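Local coordinates for protein lectin (Colocasia esculenta, PDB 5T1X) that binds mannose as a GNA-related lectin and agglutinates rabbit erythrocytes, at residues 3-7 and 8-12. Sequence-based numbering, arbitrary orientation.
Sequences TNYLL and SGQTL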
loop_
_atom_site.group_PDB
_atom_site.type_symbol
_atom_site.label_atom_id
_atom_site.label_comp_id
_atom_site.label_asym_id
_atom_site.label_seq_id
_atom_site.Cartn_x
_atom_site.Cartn_y
_atom_site.Cartn_z
ATOM N N THR A 3 0.204 -0.243 9.960
ATOM C CA THR A 3 -0.466 -1.320 10.700
ATOM C C THR A 3 -0.632 -2.554 9.816
ATOM O O THR A 3 -0.681 -3.672 10.318
ATOM C CB THR A 3 -1.842 -0.868 11.213
ATOM O OG1 THR A 3 -2.629 -0.427 10.099
ATOM C CG2 THR A 3 -1.744 0.220 12.261
ATOM N N ASN A 4 -0.702 -2.340 8.495
ATOM C CA ASN A 4 -0.958 -3.392 7.508
ATOM C C ASN A 4 0.007 -3.322 6.305
ATOM O O ASN A 4 -0.275 -3.902 5.257
ATOM C CB ASN A 4 -2.410 -3.258 7.030
ATOM C CG ASN A 4 -2.754 -1.851 6.606
ATOM O OD1 ASN A 4 -1.872 -1.029 6.311
ATOM N ND2 ASN A 4 -4.034 -1.515 6.652
ATOM N N TYR A 5 1.128 -2.602 6.444
ATOM C CA TYR A 5 2.122 -2.556 5.373
ATOM C C TYR A 5 3.520 -2.391 5.921
ATOM O O TYR A 5 3.708 -1.900 7.038
ATOM C CB TYR A 5 1.832 -1.441 4.339
ATOM C CG TYR A 5 1.995 -0.030 4.871
ATOM C CD1 TYR A 5 3.252 0.558 4.969
ATOM C CD2 TYR A 5 0.886 0.743 5.209
ATOM C CE1 TYR A 5 3.411 1.851 5.475
ATOM C CE2 TYR A 5 1.030 2.053 5.667
ATOM C CZ TYR A 5 2.296 2.600 5.803
ATOM O OH TYR A 5 2.462 3.883 6.275
ATOM N N LEU A 6 4.496 -2.779 5.094
ATOM C CA LEU A 6 5.924 -2.643 5.313
ATOM C C LEU A 6 6.514 -2.009 4.061
ATOM O O LEU A 6 6.377 -2.570 2.974
ATOM C CB LEU A 6 6.557 -4.025 5.602
ATOM C CG LEU A 6 8.082 -4.095 5.689
ATOM C CD1 LEU A 6 8.567 -3.606 7.015
ATOM C CD2 LEU A 6 8.580 -5.519 5.487
ATOM N N LEU A 7 7.140 -0.832 4.202
ATOM C CA LEU A 7 7.762 -0.159 3.056
ATOM C C LEU A 7 9.227 -0.539 2.964
ATOM O O LEU A 7 9.849 -0.853 3.988
ATOM C CB LEU A 7 7.642 1.374 3.170
ATOM C CG LEU A 7 6.254 1.978 3.356
ATOM C CD1 LEU A 7 6.342 3.480 3.515
ATOM C CD2 LEU A 7 5.310 1.589 2.223
ATOM N N SER A 8 9.803 -0.482 1.752
ATOM C CA SER A 8 11.229 -0.770 1.582
ATOM C C SER A 8 12.028 0.210 2.468
ATOM O O SER A 8 11.726 1.407 2.503
ATOM C CB SER A 8 11.628 -0.688 0.108
ATOM O OG SER A 8 11.122 0.474 -0.520
ATOM N N GLY A 9 12.929 -0.334 3.280
ATOM C CA GLY A 9 13.703 0.452 4.236
ATOM C C GLY A 9 13.191 0.334 5.664
ATOM O O GLY A 9 13.904 0.698 6.602
ATOM N N GLN A 10 11.947 -0.163 5.849
ATOM C CA GLN A 10 11.376 -0.365 7.193
ATOM C C GLN A 10 11.661 -1.790 7.689
ATOM O O GLN A 10 12.063 -2.649 6.905
ATOM C CB GLN A 10 9.870 -0.080 7.207
ATOM C CG GLN A 10 9.529 1.373 6.902
ATOM C CD GLN A 10 8.037 1.614 6.909
ATOM O OE1 GLN A 10 7.233 0.736 6.596
ATOM N NE2 GLN A 10 7.638 2.820 7.247
ATOM N N THR A 11 11.455 -2.037 8.988
ATOM C CA THR A 11 11.684 -3.340 9.597
ATOM C C THR A 11 10.473 -3.781 10.421
ATOM O O THR A 11 9.932 -2.993 11.204
ATOM C CB THR A 11 12.949 -3.287 10.503
ATOM O OG1 THR A 11 14.107 -2.952 9.728
ATOM C CG2 THR A 11 13.213 -4.596 11.241
ATOM N N LEU A 12 10.061 -5.041 10.237
ATOM C CA LEU A 12 9.067 -5.702 11.079
ATOM C C LEU A 12 9.915 -6.488 12.078
ATOM O O LEU A 12 10.559 -7.480 11.711
ATOM C CB LEU A 12 8.069 -6.572 10.284
ATOM C CG LEU A 12 6.981 -7.312 11.103
ATOM C CD1 LEU A 12 5.976 -6.348 11.715
ATOM C CD2 LEU A 12 6.239 -8.325 10.242
HETATM O O HOH W 1 5.020 4.688 6.678
#
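Q10 lies alongside L7 and bonds to its backbone twice: OE1 takes the L7 N-H, and Q10 N gives to L7 O. The bend is a type II beta turn from L7 to Q10, closed by Q10 N donating to L7 O at 2.9 Å. G9 takes positive phi (102°), backbone angles that call for glycine. Along the Q10 side chain, CB lies 3.3 Å from L7 O and also touches L6 CD1. With CG anti to the carbonyl carbon (chi1 -64°) and the chain extended beyond it, the amide runs beside the L7 side chain, both pointing the same way. Q10 OE1 accepts from L7 N at 2.9 Å. This bond is nearly straight (168° at the hydrogen), but the donor sits above the carbonyl plane. Q10 NE2 packs 4.0 Å from L7 CD1. Q10 NE2 also donates to a water at 3.3 Å. That water, in the plane of the Y5 ring, also bonds to Y5 OH and bridges the two side chains; Y5 OH further bonds to D94 N of the neighbouring chain. L6 CD1 rests 3.6 Å from Q10 O and meets L12 CB. The turn carries the chain of this bulb-type lectin domain from strand 5-7, which pairs with strand 84-88, to the short, weakly bonded strand at about 11-12, beside strand 52-55. L6 and L12 both pack on L53.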